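ParM protein (Staphylococcus aureus, PDB 3JS6) probably polymerises into dynamic actin-like filaments that help segregate plasmid DNA into daughter cells. Local coordinates at residues S52-F66 with K90-L102. Sequence-based numbering, arbitrary orientation.
Sequences SEFIINGNNDEVLLF and KSFKDLVECSIGL
C98 lies over one face of the F54 ring, its CB 3.9 Å from the ring centroid and only 2° off the normal, while its SG, also over that face, makes a sulfur-aromatic contact. A small, polarisable side chain suits this place, since the same SG also meets L64 CD1 at 3.7 Å and CB reaches F66 CD2. Next to it, G101 has no CB to collide with F54 CD2, so the ring edge can approach the helix backbone; F54 CZ goes on to touch L102 CG at 3.8 Å. F66, its CG anti to the backbone N (chi1 -177°), sets its ring obliquely among L95 CD1, S99 OG and L102 CD1. S99 can sit beside this apolar ring because its OG donates to L95 O at 2.9 Å. I56 CD1 rests on CB of E97, an aliphatic contact; the carboxylate of E97 forms a salt bridge with R141. Toward the start of the helix the contact becomes polar: E62 OE1 of the extended E62 side chain forms a salt bridge with K90 NZ at 3.3 Å, weak as a hydrogen bond. Strands 52-56 and 64-66 thus form a beta hairpin packed on an alpha helix, within the N-terminal actin-like domain.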
loop_
_atom_site.group_PDB
_atom_site.type_symbol
_atom_site.label_atom_id
_atom_site.label_comp_id
_atom_site.label_asym_id
_atom_site.label_seq_id
_atom_site.Cartn_x
_atom_site.Cartn_y
_atom_site.Cartn_z
ATOM N N SER A 52 -15.635 -0.018 -11.778
ATOM C CA SER A 52 -15.559 0.592 -13.101
ATOM C C SER A 52 -15.129 -0.374 -14.196
ATOM O O SER A 52 -14.608 -1.453 -13.927
ATOM C CB SER A 52 -14.588 1.780 -13.077
ATOM O OG SER A 52 -15.058 2.803 -12.229
ATOM N N GLU A 53 -15.368 0.031 -15.435
ATOM C CA GLU A 53 -15.010 -0.764 -16.603
ATOM C C GLU A 53 -13.837 -0.098 -17.268
ATOM O O GLU A 53 -13.843 1.127 -17.445
ATOM C CB GLU A 53 -16.175 -0.840 -17.589
ATOM C CG GLU A 53 -17.427 -1.443 -17.003
ATOM C CD GLU A 53 -18.541 -1.564 -18.030
ATOM O OE1 GLU A 53 -18.570 -0.756 -18.990
ATOM O OE2 GLU A 53 -19.394 -2.461 -17.869
ATOM N N PHE A 54 -12.836 -0.902 -17.632
ATOM C CA PHE A 54 -11.625 -0.393 -18.266
ATOM C C PHE A 54 -11.324 -1.054 -19.610
ATOM O O PHE A 54 -11.275 -2.290 -19.708
ATOM C CB PHE A 54 -10.409 -0.615 -17.353
ATOM C CG PHE A 54 -10.535 0.032 -16.006
ATOM C CD1 PHE A 54 -11.349 -0.517 -15.015
ATOM C CD2 PHE A 54 -9.865 1.218 -15.739
ATOM C CE1 PHE A 54 -11.484 0.123 -13.780
ATOM C CE2 PHE A 54 -10.002 1.856 -14.511
ATOM C CZ PHE A 54 -10.811 1.305 -13.534
ATOM N N ILE A 55 -11.129 -0.226 -20.636
ATOM C CA ILE A 55 -10.745 -0.721 -21.966
ATOM C C ILE A 55 -9.385 -0.095 -22.230
ATOM O O ILE A 55 -9.241 1.144 -22.239
ATOM C CB ILE A 55 -11.741 -0.306 -23.051
ATOM C CG1 ILE A 55 -13.066 -1.039 -22.831
ATOM C CG2 ILE A 55 -11.189 -0.662 -24.430
ATOM C CD1 ILE A 55 -14.156 -0.607 -23.805
ATOM N N ILE A 56 -8.386 -0.948 -22.444
ATOM C CA ILE A 56 -7.004 -0.485 -22.632
ATOM C C ILE A 56 -6.554 -0.518 -24.101
ATOM O O ILE A 56 -6.633 -1.562 -24.754
ATOM C CB ILE A 56 -6.005 -1.381 -21.837
ATOM C CG1 ILE A 56 -6.509 -1.647 -20.409
ATOM C CG2 ILE A 56 -4.617 -0.742 -21.859
ATOM C CD1 ILE A 56 -6.902 -0.410 -19.648
ATOM N N ASN A 57 -6.062 0.619 -24.588
ATOM C CA ASN A 57 -5.582 0.776 -25.979
ATOM C C ASN A 57 -6.534 0.272 -27.059
ATOM O O ASN A 57 -6.113 -0.338 -28.052
ATOM C CB ASN A 57 -4.206 0.119 -26.159
ATOM C CG ASN A 57 -3.114 0.864 -25.418
ATOM O OD1 ASN A 57 -3.126 2.101 -25.351
ATOM N ND2 ASN A 57 -2.177 0.127 -24.852
ATOM N N GLY A 58 -7.818 0.518 -26.873
ATOM C CA GLY A 58 -8.796 0.107 -27.873
ATOM C C GLY A 58 -9.125 -1.373 -27.915
ATOM O O GLY A 58 -9.774 -1.840 -28.858
ATOM N N ASN A 59 -8.693 -2.129 -26.914
ATOM C CA ASN A 59 -9.000 -3.560 -26.922
ATOM C C ASN A 59 -10.405 -3.835 -26.373
ATOM O O ASN A 59 -10.574 -4.168 -25.197
ATOM C CB ASN A 59 -7.959 -4.361 -26.127
ATOM C CG ASN A 59 -8.221 -5.868 -26.189
ATOM O OD1 ASN A 59 -9.188 -6.306 -26.818
ATOM N ND2 ASN A 59 -7.378 -6.659 -25.521
ATOM N N ASN A 60 -11.395 -3.694 -27.251
ATOM C CA ASN A 60 -12.804 -3.905 -26.921
ATOM C C ASN A 60 -13.116 -5.351 -26.568
ATOM O O ASN A 60 -14.193 -5.638 -26.067
ATOM C CB ASN A 60 -13.707 -3.515 -28.098
ATOM C CG ASN A 60 -13.629 -2.038 -28.451
ATOM O OD1 ASN A 60 -13.962 -1.638 -29.571
ATOM N ND2 ASN A 60 -13.212 -1.224 -27.501
ATOM N N ASP A 61 -12.190 -6.258 -26.850
ATOM C CA ASP A 61 -12.409 -7.673 -26.577
ATOM C C ASP A 61 -12.213 -7.993 -25.099
ATOM O O ASP A 61 -12.543 -9.088 -24.641
ATOM C CB ASP A 61 -11.462 -8.506 -27.439
ATOM C CG ASP A 61 -11.511 -8.089 -28.907
ATOM O OD1 ASP A 61 -10.446 -7.870 -29.509
ATOM O OD2 ASP A 61 -12.627 -7.963 -29.451
ATOM N N GLU A 62 -11.687 -7.028 -24.356
ATOM C CA GLU A 62 -11.461 -7.241 -22.938
ATOM C C GLU A 62 -11.851 -6.046 -22.101
ATOM O O GLU A 62 -11.119 -5.062 -22.013
ATOM C CB GLU A 62 -9.996 -7.567 -22.658
ATOM C CG GLU A 62 -9.743 -7.893 -21.190
ATOM C CD GLU A 62 -8.339 -8.380 -20.924
ATOM O OE1 GLU A 62 -8.168 -9.590 -20.637
ATOM O OE2 GLU A 62 -7.405 -7.560 -21.003
ATOM N N VAL A 63 -13.005 -6.133 -21.470
ATOM C CA VAL A 63 -13.447 -5.035 -20.620
ATOM C C VAL A 63 -13.088 -5.463 -19.205
ATOM O O VAL A 63 -13.734 -6.341 -18.638
ATOM C CB VAL A 63 -14.957 -4.813 -20.763
ATOM C CG1 VAL A 63 -15.400 -3.639 -19.907
ATOM C CG2 VAL A 63 -15.292 -4.560 -22.220
ATOM N N LEU A 64 -12.030 -4.870 -18.653
ATOM C CA LEU A 64 -11.576 -5.220 -17.307
ATOM C C LEU A 64 -12.509 -4.620 -16.241
ATOM O O LEU A 64 -13.076 -3.557 -16.451
ATOM C CB LEU A 64 -10.141 -4.716 -17.104
ATOM C CG LEU A 64 -9.021 -5.356 -17.955
ATOM C CD1 LEU A 64 -7.696 -4.581 -17.756
ATOM C CD2 LEU A 64 -8.838 -6.796 -17.529
ATOM N N LEU A 65 -12.642 -5.301 -15.104
ATOM C CA LEU A 65 -13.497 -4.844 -14.001
ATOM C C LEU A 65 -12.642 -4.675 -12.757
ATOM O O LEU A 65 -11.931 -5.608 -12.342
ATOM C CB LEU A 65 -14.608 -5.870 -13.736
ATOM C CG LEU A 65 -15.616 -5.926 -14.882
ATOM C CD1 LEU A 65 -16.578 -7.098 -14.681
ATOM C CD2 LEU A 65 -16.371 -4.569 -14.925
ATOM N N PHE A 66 -12.728 -3.500 -12.147
ATOM C CA PHE A 66 -11.915 -3.189 -10.972
ATOM C C PHE A 66 -12.651 -2.228 -10.052
ATOM O O PHE A 66 -13.209 -1.226 -10.508
ATOM C CB PHE A 66 -10.598 -2.560 -11.450
ATOM C CG PHE A 66 -9.620 -2.242 -10.353
ATOM C CD1 PHE A 66 -9.161 -3.229 -9.492
ATOM C CD2 PHE A 66 -9.138 -0.944 -10.199
ATOM C CE1 PHE A 66 -8.229 -2.922 -8.483
ATOM C CE2 PHE A 66 -8.212 -0.634 -9.202
ATOM C CZ PHE A 66 -7.760 -1.634 -8.344
ATOM N N LYS A 90 0.033 -11.456 -16.259
ATOM C CA LYS A 90 -1.094 -10.700 -16.820
ATOM C C LYS A 90 -1.948 -10.025 -15.756
ATOM O O LYS A 90 -2.277 -8.849 -15.870
ATOM C CB LYS A 90 -1.963 -11.643 -17.648
ATOM C CG LYS A 90 -3.353 -11.149 -17.930
ATOM C CD LYS A 90 -3.409 -10.352 -19.197
ATOM C CE LYS A 90 -4.855 -10.144 -19.597
ATOM N NZ LYS A 90 -5.527 -11.429 -19.823
ATOM N N SER A 91 -2.319 -10.797 -14.744
ATOM C CA SER A 91 -3.110 -10.362 -13.595
ATOM C C SER A 91 -2.634 -9.010 -13.033
ATOM O O SER A 91 -3.402 -8.047 -12.859
ATOM C CB SER A 91 -2.955 -11.416 -12.483
ATOM O OG SER A 91 -3.955 -11.287 -11.517
ATOM N N PHE A 92 -1.353 -8.967 -12.707
ATOM C CA PHE A 92 -0.769 -7.772 -12.124
ATOM C C PHE A 92 -0.642 -6.661 -13.144
ATOM O O PHE A 92 -0.905 -5.494 -12.829
ATOM C CB PHE A 92 0.603 -8.087 -11.514
ATOM C CG PHE A 92 1.262 -6.896 -10.862
ATOM C CD1 PHE A 92 2.266 -6.194 -11.517
ATOM C CD2 PHE A 92 0.872 -6.482 -9.598
ATOM C CE1 PHE A 92 2.880 -5.097 -10.918
ATOM C CE2 PHE A 92 1.485 -5.382 -8.992
ATOM C CZ PHE A 92 2.490 -4.692 -9.660
ATOM N N LYS A 93 -0.230 -7.001 -14.358
ATOM C CA LYS A 93 -0.116 -5.969 -15.378
ATOM C C LYS A 93 -1.456 -5.283 -15.608
ATOM O O LYS A 93 -1.497 -4.071 -15.784
ATOM C CB LYS A 93 0.422 -6.551 -16.686
ATOM C CG LYS A 93 1.891 -6.939 -16.562
ATOM C CD LYS A 93 2.520 -7.329 -17.887
ATOM C CE LYS A 93 2.165 -8.729 -18.308
ATOM N NZ LYS A 93 2.970 -9.092 -19.505
ATOM N N ASP A 94 -2.550 -6.048 -15.599
ATOM C CA ASP A 94 -3.874 -5.461 -15.807
ATOM C C ASP A 94 -4.251 -4.583 -14.605
ATOM O O ASP A 94 -4.841 -3.509 -14.767
ATOM C CB ASP A 94 -4.937 -6.557 -16.004
ATOM C CG ASP A 94 -4.819 -7.272 -17.365
ATOM O OD1 ASP A 94 -5.422 -8.355 -17.528
ATOM O OD2 ASP A 94 -4.140 -6.754 -18.280
ATOM N N LEU A 95 -3.919 -5.050 -13.405
ATOM C CA LEU A 95 -4.181 -4.310 -12.183
ATOM C C LEU A 95 -3.486 -2.927 -12.269
ATOM O O LEU A 95 -4.067 -1.895 -11.920
ATOM C CB LEU A 95 -3.630 -5.065 -10.980
ATOM C CG LEU A 95 -3.734 -4.346 -9.615
ATOM C CD1 LEU A 95 -5.214 -4.253 -9.181
ATOM C CD2 LEU A 95 -2.931 -5.122 -8.566
ATOM N N VAL A 96 -2.239 -2.918 -12.721
ATOM C CA VAL A 96 -1.502 -1.654 -12.842
ATOM C C VAL A 96 -2.232 -0.696 -13.800
ATOM O O VAL A 96 -2.427 0.485 -13.477
ATOM C CB VAL A 96 -0.053 -1.907 -13.326
ATOM C CG1 VAL A 96 0.639 -0.567 -13.656
ATOM C CG2 VAL A 96 0.732 -2.626 -12.240
ATOM N N GLU A 97 -2.643 -1.188 -14.972
ATOM C CA GLU A 97 -3.370 -0.330 -15.918
ATOM C C GLU A 97 -4.689 0.226 -15.328
ATOM O O GLU A 97 -4.992 1.407 -15.508
ATOM C CB GLU A 97 -3.700 -1.072 -17.225
ATOM C CG GLU A 97 -2.489 -1.522 -18.038
ATOM C CD GLU A 97 -1.578 -0.376 -18.394
ATOM O OE1 GLU A 97 -2.091 0.632 -18.909
ATOM O OE2 GLU A 97 -0.359 -0.484 -18.149
ATOM N N CYS A 98 -5.492 -0.614 -14.663
ATOM C CA CYS A 98 -6.754 -0.125 -14.066
ATOM C C CYS A 98 -6.527 0.900 -12.940
ATOM O O CYS A 98 -7.325 1.822 -12.760
ATOM C CB CYS A 98 -7.586 -1.296 -13.517
ATOM S SG CYS A 98 -8.102 -2.426 -14.830
ATOM N N SER A 99 -5.459 0.707 -12.175
ATOM C CA SER A 99 -5.110 1.592 -11.064
ATOM C C SER A 99 -4.683 2.941 -11.651
ATOM O O SER A 99 -5.090 4.010 -11.192
ATOM C CB SER A 99 -3.969 0.974 -10.245
ATOM O OG SER A 99 -4.406 -0.220 -9.612
ATOM N N ILE A 100 -3.866 2.890 -12.685
ATOM C CA ILE A 100 -3.453 4.127 -13.327
ATOM C C ILE A 100 -4.703 4.783 -13.916
ATOM O O ILE A 100 -4.915 5.990 -13.779
ATOM C CB ILE A 100 -2.404 3.847 -14.424
ATOM C CG1 ILE A 100 -1.054 3.544 -13.744
ATOM C CG2 ILE A 100 -2.333 5.032 -15.395
ATOM C CD1 ILE A 100 0.061 3.112 -14.688
ATOM N N GLY A 101 -5.557 3.977 -14.544
ATOM C CA GLY A 101 -6.772 4.513 -15.130
ATOM C C GLY A 101 -7.704 5.197 -14.137
ATOM O O GLY A 101 -8.293 6.242 -14.447
ATOM N N LEU A 102 -7.848 4.620 -12.944
ATOM C CA LEU A 102 -8.723 5.198 -11.916
ATOM C C LEU A 102 -8.212 6.573 -11.507
ATOM O O LEU A 102 -8.995 7.486 -11.268
ATOM C CB LEU A 102 -8.782 4.326 -10.653
ATOM C CG LEU A 102 -9.938 3.357 -10.406
ATOM C CD1 LEU A 102 -9.810 2.848 -8.951
ATOM C CD2 LEU A 102 -11.313 4.038 -10.624
#